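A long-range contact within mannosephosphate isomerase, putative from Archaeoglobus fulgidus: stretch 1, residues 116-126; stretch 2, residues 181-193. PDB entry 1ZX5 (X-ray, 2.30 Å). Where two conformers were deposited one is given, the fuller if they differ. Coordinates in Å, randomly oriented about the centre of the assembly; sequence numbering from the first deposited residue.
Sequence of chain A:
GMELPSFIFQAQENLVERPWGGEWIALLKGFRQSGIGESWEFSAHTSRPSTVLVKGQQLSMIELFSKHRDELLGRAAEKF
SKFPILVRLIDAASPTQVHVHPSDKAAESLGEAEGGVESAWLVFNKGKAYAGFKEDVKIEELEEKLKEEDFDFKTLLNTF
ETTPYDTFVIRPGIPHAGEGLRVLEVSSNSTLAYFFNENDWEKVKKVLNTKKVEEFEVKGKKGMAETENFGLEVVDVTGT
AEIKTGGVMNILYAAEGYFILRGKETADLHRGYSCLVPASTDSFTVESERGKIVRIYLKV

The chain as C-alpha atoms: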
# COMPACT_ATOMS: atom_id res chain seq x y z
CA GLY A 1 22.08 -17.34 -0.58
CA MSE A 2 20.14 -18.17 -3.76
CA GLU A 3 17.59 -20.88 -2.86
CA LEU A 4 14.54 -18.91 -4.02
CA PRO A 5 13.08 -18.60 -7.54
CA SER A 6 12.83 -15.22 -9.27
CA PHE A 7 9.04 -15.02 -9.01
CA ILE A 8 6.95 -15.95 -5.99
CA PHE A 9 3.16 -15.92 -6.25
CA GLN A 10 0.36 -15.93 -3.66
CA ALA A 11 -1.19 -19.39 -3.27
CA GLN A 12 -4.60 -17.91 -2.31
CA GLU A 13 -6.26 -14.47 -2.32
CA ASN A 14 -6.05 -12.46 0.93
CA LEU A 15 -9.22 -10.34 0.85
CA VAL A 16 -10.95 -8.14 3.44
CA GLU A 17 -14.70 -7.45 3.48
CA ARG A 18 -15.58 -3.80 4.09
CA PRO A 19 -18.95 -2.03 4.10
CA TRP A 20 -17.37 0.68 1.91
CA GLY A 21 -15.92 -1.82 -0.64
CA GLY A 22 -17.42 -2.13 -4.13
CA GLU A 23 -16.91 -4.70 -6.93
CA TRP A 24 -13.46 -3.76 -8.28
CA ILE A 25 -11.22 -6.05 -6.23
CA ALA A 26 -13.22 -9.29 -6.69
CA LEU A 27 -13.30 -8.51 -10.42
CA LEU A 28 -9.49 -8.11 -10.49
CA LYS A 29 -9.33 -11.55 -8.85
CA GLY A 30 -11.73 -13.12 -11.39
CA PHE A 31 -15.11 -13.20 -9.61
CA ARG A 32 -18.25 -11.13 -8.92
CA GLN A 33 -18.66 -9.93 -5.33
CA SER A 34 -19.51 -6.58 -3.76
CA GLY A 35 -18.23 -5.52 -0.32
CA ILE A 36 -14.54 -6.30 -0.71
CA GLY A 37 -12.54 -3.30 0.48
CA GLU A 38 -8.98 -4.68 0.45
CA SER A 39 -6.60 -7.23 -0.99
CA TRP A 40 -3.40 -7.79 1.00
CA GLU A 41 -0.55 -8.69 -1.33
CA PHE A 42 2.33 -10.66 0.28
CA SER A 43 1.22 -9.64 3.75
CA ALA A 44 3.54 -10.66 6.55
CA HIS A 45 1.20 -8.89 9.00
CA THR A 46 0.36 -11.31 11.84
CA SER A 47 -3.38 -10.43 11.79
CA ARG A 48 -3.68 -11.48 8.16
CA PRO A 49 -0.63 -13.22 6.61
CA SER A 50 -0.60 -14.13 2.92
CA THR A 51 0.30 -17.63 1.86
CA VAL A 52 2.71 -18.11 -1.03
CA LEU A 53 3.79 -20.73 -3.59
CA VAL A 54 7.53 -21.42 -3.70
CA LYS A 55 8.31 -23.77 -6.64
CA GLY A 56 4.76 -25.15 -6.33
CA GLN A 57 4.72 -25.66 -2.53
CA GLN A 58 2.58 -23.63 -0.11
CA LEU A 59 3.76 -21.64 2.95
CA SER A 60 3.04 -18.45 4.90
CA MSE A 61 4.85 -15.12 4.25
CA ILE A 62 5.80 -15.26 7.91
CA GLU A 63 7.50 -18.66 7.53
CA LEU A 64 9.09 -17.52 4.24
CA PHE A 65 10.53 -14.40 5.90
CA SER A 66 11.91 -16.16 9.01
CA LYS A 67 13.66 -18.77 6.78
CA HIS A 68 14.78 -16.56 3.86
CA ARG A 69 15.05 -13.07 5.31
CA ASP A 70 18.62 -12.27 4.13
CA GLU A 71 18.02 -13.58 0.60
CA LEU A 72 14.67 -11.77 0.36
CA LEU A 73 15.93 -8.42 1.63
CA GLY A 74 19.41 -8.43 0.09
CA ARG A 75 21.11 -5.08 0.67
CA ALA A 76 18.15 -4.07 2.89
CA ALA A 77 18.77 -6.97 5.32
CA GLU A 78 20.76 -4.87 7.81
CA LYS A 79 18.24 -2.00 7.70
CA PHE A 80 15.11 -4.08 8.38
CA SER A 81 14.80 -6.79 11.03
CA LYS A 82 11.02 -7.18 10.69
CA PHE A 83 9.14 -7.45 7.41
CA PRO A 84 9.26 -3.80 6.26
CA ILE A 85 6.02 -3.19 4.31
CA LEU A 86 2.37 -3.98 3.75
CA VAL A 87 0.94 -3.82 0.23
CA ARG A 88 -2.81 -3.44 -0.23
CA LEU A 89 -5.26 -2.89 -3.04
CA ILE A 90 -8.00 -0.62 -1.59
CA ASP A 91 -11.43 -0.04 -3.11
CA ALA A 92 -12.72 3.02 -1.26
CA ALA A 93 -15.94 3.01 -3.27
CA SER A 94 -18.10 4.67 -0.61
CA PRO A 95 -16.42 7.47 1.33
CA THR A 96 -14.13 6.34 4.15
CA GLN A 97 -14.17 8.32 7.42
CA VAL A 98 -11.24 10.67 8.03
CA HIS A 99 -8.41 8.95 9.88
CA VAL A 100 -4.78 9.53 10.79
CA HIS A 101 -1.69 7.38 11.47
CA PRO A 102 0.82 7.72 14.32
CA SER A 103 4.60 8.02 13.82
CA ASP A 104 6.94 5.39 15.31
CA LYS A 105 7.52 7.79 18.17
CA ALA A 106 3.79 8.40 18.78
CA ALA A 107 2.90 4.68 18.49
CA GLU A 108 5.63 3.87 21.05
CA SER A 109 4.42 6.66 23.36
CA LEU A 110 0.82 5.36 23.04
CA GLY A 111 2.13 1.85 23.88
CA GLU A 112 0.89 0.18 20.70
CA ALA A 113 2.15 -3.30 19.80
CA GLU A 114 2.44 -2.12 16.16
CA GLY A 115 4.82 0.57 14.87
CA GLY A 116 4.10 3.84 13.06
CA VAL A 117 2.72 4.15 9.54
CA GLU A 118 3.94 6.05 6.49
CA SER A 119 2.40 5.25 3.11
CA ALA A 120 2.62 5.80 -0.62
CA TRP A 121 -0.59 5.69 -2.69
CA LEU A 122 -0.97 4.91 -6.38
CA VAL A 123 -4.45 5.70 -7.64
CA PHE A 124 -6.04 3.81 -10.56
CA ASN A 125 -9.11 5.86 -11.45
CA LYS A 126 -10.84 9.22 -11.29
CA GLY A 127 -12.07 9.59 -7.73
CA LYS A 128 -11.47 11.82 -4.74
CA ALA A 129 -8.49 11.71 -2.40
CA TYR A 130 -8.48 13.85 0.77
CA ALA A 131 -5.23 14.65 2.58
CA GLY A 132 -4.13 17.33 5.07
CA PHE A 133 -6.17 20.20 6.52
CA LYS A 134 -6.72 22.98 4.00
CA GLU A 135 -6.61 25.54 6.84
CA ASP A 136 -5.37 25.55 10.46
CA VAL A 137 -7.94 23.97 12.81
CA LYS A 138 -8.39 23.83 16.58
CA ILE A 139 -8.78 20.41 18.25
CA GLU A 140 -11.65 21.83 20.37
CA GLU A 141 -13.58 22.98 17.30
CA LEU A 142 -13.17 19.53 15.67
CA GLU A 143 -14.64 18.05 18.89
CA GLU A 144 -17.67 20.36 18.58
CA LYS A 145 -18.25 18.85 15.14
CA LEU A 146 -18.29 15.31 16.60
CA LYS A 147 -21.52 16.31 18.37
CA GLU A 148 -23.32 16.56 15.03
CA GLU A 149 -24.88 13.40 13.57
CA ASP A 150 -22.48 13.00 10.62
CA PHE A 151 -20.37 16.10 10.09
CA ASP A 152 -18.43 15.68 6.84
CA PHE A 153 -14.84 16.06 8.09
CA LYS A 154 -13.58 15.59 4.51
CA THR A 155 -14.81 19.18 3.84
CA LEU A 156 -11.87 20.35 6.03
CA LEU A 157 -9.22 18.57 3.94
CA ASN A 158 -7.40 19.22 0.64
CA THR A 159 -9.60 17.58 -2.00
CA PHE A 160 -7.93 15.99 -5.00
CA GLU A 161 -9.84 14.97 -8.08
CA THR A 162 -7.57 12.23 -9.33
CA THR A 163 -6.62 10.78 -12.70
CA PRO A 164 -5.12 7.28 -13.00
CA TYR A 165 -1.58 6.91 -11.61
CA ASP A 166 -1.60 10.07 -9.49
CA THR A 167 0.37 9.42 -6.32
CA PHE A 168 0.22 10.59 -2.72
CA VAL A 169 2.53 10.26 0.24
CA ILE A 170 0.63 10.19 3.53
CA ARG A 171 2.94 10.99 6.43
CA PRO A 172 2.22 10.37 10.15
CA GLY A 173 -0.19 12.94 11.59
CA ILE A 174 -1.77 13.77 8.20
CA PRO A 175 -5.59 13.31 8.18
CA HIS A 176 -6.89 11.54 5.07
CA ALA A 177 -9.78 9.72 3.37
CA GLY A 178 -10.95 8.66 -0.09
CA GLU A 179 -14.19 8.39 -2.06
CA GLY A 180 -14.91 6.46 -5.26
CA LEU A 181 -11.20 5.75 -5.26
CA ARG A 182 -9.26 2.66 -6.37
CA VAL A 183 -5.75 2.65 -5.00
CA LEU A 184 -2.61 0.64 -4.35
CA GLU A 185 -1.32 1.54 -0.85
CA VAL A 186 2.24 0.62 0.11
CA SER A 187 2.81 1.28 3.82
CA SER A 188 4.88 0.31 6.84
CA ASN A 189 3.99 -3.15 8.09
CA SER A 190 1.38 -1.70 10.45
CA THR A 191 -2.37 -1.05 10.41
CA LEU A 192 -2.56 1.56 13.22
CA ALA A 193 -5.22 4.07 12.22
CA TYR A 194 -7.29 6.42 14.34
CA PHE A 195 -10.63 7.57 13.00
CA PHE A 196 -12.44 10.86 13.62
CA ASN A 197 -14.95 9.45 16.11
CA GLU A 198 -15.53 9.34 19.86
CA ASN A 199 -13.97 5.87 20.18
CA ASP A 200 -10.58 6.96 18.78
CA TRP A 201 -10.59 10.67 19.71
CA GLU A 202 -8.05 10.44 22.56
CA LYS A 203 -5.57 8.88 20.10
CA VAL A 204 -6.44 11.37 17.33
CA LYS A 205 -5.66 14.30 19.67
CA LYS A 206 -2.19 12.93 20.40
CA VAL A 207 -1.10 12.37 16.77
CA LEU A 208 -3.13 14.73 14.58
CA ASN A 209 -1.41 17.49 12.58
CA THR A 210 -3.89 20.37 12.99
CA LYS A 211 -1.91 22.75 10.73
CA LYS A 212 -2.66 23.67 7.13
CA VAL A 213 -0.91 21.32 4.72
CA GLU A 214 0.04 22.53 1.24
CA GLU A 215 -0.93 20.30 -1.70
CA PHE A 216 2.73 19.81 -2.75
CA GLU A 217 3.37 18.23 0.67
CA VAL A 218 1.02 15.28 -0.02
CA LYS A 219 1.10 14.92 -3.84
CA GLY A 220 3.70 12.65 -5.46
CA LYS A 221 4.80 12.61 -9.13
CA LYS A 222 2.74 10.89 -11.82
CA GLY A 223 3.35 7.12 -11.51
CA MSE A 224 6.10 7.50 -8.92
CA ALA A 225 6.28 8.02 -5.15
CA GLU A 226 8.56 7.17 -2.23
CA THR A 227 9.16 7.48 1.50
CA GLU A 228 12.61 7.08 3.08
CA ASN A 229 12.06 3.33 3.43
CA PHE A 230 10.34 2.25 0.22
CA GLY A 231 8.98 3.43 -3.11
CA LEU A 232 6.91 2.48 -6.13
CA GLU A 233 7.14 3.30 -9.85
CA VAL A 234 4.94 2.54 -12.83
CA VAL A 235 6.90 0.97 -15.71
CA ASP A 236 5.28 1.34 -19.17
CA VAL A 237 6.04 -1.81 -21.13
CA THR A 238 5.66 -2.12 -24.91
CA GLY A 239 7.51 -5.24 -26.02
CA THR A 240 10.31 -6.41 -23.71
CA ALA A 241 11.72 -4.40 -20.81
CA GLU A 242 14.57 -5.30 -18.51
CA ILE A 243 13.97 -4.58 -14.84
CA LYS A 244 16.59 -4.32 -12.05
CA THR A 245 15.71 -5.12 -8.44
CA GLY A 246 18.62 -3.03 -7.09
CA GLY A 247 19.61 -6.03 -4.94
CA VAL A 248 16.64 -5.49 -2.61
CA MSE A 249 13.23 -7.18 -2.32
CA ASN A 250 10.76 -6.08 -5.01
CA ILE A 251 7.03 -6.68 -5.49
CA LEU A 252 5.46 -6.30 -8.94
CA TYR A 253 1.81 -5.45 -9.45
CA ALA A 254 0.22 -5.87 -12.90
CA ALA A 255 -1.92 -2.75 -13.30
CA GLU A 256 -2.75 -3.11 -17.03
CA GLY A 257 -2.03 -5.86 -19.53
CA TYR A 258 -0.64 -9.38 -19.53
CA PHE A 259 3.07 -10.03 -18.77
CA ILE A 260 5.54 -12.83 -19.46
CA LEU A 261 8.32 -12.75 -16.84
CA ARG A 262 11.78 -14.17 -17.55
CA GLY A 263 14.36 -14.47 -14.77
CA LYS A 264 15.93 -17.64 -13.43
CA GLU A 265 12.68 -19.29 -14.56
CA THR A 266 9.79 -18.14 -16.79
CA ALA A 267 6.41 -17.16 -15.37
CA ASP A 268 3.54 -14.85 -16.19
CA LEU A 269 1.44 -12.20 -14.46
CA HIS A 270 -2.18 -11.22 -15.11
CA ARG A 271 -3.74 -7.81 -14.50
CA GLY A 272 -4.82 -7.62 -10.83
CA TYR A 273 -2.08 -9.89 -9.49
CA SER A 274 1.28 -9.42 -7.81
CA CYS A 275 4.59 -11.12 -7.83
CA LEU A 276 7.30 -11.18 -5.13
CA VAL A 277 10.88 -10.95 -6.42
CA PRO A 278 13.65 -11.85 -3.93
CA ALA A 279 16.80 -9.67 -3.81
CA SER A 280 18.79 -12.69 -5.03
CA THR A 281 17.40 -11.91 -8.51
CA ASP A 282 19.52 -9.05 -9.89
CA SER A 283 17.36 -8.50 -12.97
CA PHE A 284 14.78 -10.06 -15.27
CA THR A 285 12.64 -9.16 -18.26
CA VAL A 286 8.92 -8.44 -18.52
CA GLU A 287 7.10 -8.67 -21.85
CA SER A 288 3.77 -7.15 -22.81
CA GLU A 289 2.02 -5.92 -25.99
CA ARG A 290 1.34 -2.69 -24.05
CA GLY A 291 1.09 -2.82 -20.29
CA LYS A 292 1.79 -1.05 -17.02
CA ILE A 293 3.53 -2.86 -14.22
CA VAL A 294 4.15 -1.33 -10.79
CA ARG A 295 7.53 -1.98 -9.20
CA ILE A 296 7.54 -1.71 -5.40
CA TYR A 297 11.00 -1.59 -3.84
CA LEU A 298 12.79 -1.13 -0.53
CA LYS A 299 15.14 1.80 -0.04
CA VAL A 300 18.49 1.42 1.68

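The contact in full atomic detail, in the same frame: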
# COMPACT_ATOMS: atom_id res chain seq x y z
N GLY A 116 4.67 2.74 13.83
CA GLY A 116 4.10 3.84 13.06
C GLY A 116 3.83 3.49 11.60
O GLY A 116 4.20 2.41 11.12
N VAL A 117 3.13 4.39 10.92
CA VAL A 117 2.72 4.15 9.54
C VAL A 117 3.04 5.36 8.67
O VAL A 117 2.57 6.47 8.95
CB VAL A 117 1.20 3.84 9.40
CG1 VAL A 117 0.90 3.27 7.99
CG2 VAL A 117 0.70 2.88 10.49
N GLU A 118 3.83 5.13 7.63
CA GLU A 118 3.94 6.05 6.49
C GLU A 118 3.47 5.27 5.27
O GLU A 118 3.63 4.05 5.22
CB GLU A 118 5.38 6.52 6.29
CG GLU A 118 6.39 5.36 6.10
CD GLU A 118 7.85 5.81 5.83
OE1 GLU A 118 8.13 7.04 5.91
OE2 GLU A 118 8.70 4.93 5.54
N SER A 119 2.88 5.94 4.30
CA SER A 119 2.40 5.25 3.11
C SER A 119 2.49 6.04 1.81
O SER A 119 2.47 7.27 1.79
CB SER A 119 0.98 4.74 3.31
OG SER A 119 0.11 5.82 3.49
N ALA A 120 2.63 5.28 0.72
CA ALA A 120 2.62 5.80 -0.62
C ALA A 120 1.41 5.20 -1.34
O ALA A 120 1.15 4.00 -1.27
CB ALA A 120 3.93 5.45 -1.32
N TRP A 121 0.66 6.06 -2.02
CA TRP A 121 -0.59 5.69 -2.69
C TRP A 121 -0.38 5.83 -4.18
O TRP A 121 0.21 6.80 -4.64
CB TRP A 121 -1.70 6.66 -2.30
CG TRP A 121 -2.28 6.50 -0.92
CD1 TRP A 121 -1.76 5.79 0.12
CD2 TRP A 121 -3.50 7.09 -0.45
NE1 TRP A 121 -2.59 5.87 1.22
CE2 TRP A 121 -3.67 6.67 0.89
CE3 TRP A 121 -4.46 7.94 -1.03
CZ2 TRP A 121 -4.77 7.07 1.67
CZ3 TRP A 121 -5.56 8.34 -0.25
CH2 TRP A 121 -5.71 7.90 1.08
N LEU A 122 -0.87 4.84 -4.93
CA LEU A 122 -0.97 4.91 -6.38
C LEU A 122 -2.43 4.67 -6.74
O LEU A 122 -2.99 3.61 -6.47
CB LEU A 122 -0.06 3.89 -7.07
CG LEU A 122 -0.08 3.92 -8.61
CD1 LEU A 122 0.64 5.15 -9.19
CD2 LEU A 122 0.49 2.62 -9.18
N VAL A 123 -3.03 5.68 -7.35
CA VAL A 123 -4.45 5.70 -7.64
C VAL A 123 -4.66 5.13 -9.05
O VAL A 123 -3.81 5.29 -9.92
CB VAL A 123 -4.92 7.18 -7.52
CG1 VAL A 123 -6.20 7.45 -8.26
CG2 VAL A 123 -5.00 7.61 -6.04
N PHE A 124 -5.79 4.46 -9.28
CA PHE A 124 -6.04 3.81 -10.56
C PHE A 124 -7.17 4.42 -11.37
O PHE A 124 -7.39 4.04 -12.51
CB PHE A 124 -6.29 2.31 -10.38
CG PHE A 124 -5.09 1.56 -9.89
CD1 PHE A 124 -3.92 1.51 -10.66
CD2 PHE A 124 -5.10 0.95 -8.66
CE1 PHE A 124 -2.79 0.85 -10.21
CE2 PHE A 124 -3.98 0.26 -8.20
CZ PHE A 124 -2.82 0.21 -8.98
N ASN A 125 -7.90 5.37 -10.79
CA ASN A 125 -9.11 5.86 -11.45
C ASN A 125 -9.31 7.34 -11.17
O ASN A 125 -8.46 7.99 -10.58
CB ASN A 125 -10.33 5.02 -11.01
CG ASN A 125 -10.76 5.29 -9.57
OD1 ASN A 125 -9.94 5.60 -8.70
ND2 ASN A 125 -12.07 5.20 -9.32
N LYS A 126 -10.46 7.86 -11.60
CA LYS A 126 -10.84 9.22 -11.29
C LYS A 126 -11.82 9.22 -10.12
O LYS A 126 -12.99 8.86 -10.25
CB LYS A 126 -11.36 9.95 -12.54
CG LYS A 126 -10.44 9.68 -13.76
CD LYS A 126 -10.38 10.78 -14.82
CE LYS A 126 -11.56 10.74 -15.75
NZ LYS A 126 -11.64 12.00 -16.57
N LEU A 181 -12.62 5.77 -4.98
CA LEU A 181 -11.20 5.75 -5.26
C LEU A 181 -10.61 4.35 -5.19
O LEU A 181 -10.75 3.67 -4.17
CB LEU A 181 -10.46 6.67 -4.27
CG LEU A 181 -9.05 7.12 -4.64
CD1 LEU A 181 -9.07 8.14 -5.78
CD2 LEU A 181 -8.35 7.67 -3.40
N ARG A 182 -9.96 3.94 -6.28
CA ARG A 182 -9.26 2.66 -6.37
C ARG A 182 -7.78 2.93 -6.28
O ARG A 182 -7.24 3.73 -7.03
CB ARG A 182 -9.56 1.97 -7.70
CG ARG A 182 -11.04 1.69 -7.92
CD ARG A 182 -11.30 1.36 -9.36
NE ARG A 182 -12.70 1.02 -9.56
CZ ARG A 182 -13.22 0.66 -10.74
NH1 ARG A 182 -12.46 0.61 -11.83
NH2 ARG A 182 -14.50 0.36 -10.83
N VAL A 183 -7.10 2.24 -5.36
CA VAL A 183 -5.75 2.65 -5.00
C VAL A 183 -4.90 1.46 -4.54
O VAL A 183 -5.40 0.49 -3.93
CB VAL A 183 -5.79 3.87 -3.97
CG1 VAL A 183 -6.79 3.64 -2.87
CG2 VAL A 183 -4.42 4.21 -3.38
N LEU A 184 -3.62 1.51 -4.90
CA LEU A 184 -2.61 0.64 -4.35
C LEU A 184 -1.92 1.41 -3.23
O LEU A 184 -1.38 2.49 -3.47
CB LEU A 184 -1.60 0.28 -5.45
CG LEU A 184 -0.35 -0.54 -5.08
CD1 LEU A 184 -0.75 -1.92 -4.57
CD2 LEU A 184 0.56 -0.67 -6.28
N GLU A 185 -1.94 0.86 -2.01
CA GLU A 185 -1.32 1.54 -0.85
C GLU A 185 -0.15 0.73 -0.28
O GLU A 185 -0.35 -0.36 0.28
CB GLU A 185 -2.38 1.85 0.24
CG GLU A 185 -3.50 2.78 -0.25
CD GLU A 185 -4.49 3.24 0.82
OE1 GLU A 185 -4.21 3.12 2.04
OE2 GLU A 185 -5.56 3.76 0.42
N VAL A 186 1.06 1.25 -0.44
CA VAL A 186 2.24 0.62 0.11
C VAL A 186 2.55 1.36 1.41
O VAL A 186 2.80 2.58 1.39
CB VAL A 186 3.46 0.68 -0.86
CG1 VAL A 186 4.65 -0.08 -0.26
CG2 VAL A 186 3.08 0.12 -2.22
N SER A 187 2.53 0.65 2.54
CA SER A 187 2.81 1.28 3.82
C SER A 187 3.83 0.49 4.63
O SER A 187 4.24 -0.59 4.23
CB SER A 187 1.54 1.46 4.62
OG SER A 187 1.00 0.19 5.00
N SER A 188 4.24 1.07 5.76
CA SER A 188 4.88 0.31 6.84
C SER A 188 4.04 -0.94 7.12
O SER A 188 2.84 -0.98 6.83
CB SER A 188 4.95 1.14 8.12
OG SER A 188 5.43 2.45 7.84
N ASN A 189 4.69 -1.95 7.69
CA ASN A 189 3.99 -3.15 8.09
C ASN A 189 3.22 -2.92 9.40
O ASN A 189 3.58 -3.45 10.45
CB ASN A 189 4.97 -4.33 8.21
CG ASN A 189 4.25 -5.65 8.42
OD1 ASN A 189 3.08 -5.79 8.06
ND2 ASN A 189 4.94 -6.62 9.02
N SER A 190 2.18 -2.10 9.31
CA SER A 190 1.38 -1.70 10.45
C SER A 190 0.04 -1.20 9.96
O SER A 190 -0.05 -0.56 8.91
CB SER A 190 2.06 -0.58 11.25
OG SER A 190 1.21 -0.09 12.28
N THR A 191 -1.00 -1.49 10.73
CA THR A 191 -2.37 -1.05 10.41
C THR A 191 -2.91 -0.01 11.41
O THR A 191 -4.11 0.27 11.40
CB THR A 191 -3.34 -2.26 10.42
OG1 THR A 191 -3.13 -3.01 11.63
CG2 THR A 191 -3.11 -3.16 9.22
N LEU A 192 -2.07 0.55 12.27
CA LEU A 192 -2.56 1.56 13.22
C LEU A 192 -3.21 2.71 12.48
O LEU A 192 -2.59 3.33 11.61
CB LEU A 192 -1.45 2.10 14.13
CG LEU A 192 -0.88 1.16 15.18
CD1 LEU A 192 0.23 1.86 15.94
CD2 LEU A 192 -1.97 0.65 16.13
N ALA A 193 -4.46 2.98 12.82
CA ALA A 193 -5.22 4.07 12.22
C ALA A 193 -6.26 4.54 13.23
O ALA A 193 -6.94 3.72 13.84
CB ALA A 193 -5.89 3.62 10.90
O HOH W 1 7.90 2.52 6.93

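The two stretches lie side by side as antiparallel β-strands, residues 119-123 against the strand that begins at L181. Their N-to-C directions differ by 146°, and they bury 965 Å² of surface.

L181 opens the strand. The end of its side chain reaches stretch 1, where CD1 lies 3.9 Å from V123 CG1 and CD2 4.3 Å from W121 CZ3; a long branched apolar side chain suits this span. R182 O accepts from F124 N at 2.8 Å, and R182 N donates to N125 OD1 at 2.9 Å, nearly linearly. The asparagine amide thus supplies a side-chain acceptor beyond the last backbone pair.

V183 faces V123 in a non-hydrogen-bonded pair. V183 CG2 packs 3.8 Å from W121 CB and V183 CB 4.3 Å from V123 CG2; a β-branched valine suits an extended strand and offers apolar surface to both. L184 forms a hydrogen-bonded pair with L122: L184 N donates to L122 O at 2.7 Å, and L122 N to L184 O at 2.8 Å. On this other face of the sheet, the CB atoms of L122 and L184 are 4.2 Å apart, and L184 CB also meets F124 CE2 at 3.6 Å.

E185 returns to the face of W121. Its CG makes a CH-π contact, 3.7 Å from the centroid of the five-membered ring. Glutamate has the methylene groups for this, and its carboxyl carbon CD also lies over this face, 3.3 Å from W121 NE1. E185 OE1 comes within 3.3 Å of W121 NE1, but the angle is too poor for a hydrogen bond.

V186 pairs with A120 through two backbone bonds, A120 N to V186 O at 2.8 Å and V186 N to A120 O at 2.9 Å. Both side chains lie on the face of L122 and L184, where small apolar residues suit a buried place. S187 sits opposite S119, their CB atoms 3.6 Å apart, small side chains suiting CA atoms this close.

At S188 the side chain takes over one backbone role: S188 N donates to E118 O, and E118 N to S188 OG, both at 3.1 Å. A water also links S188 OG, at 2.6 Å, to E118 OE2, at 2.9 Å.

Beyond, N189 and T191 turn away. V117 CG2 meets L192 CB at 4.3 Å, an apolar contact between buried side chains, and S190 OG at 3.5 Å; S190 OG also accepts a weak hydrogen bond from L192 N at 3.3 Å.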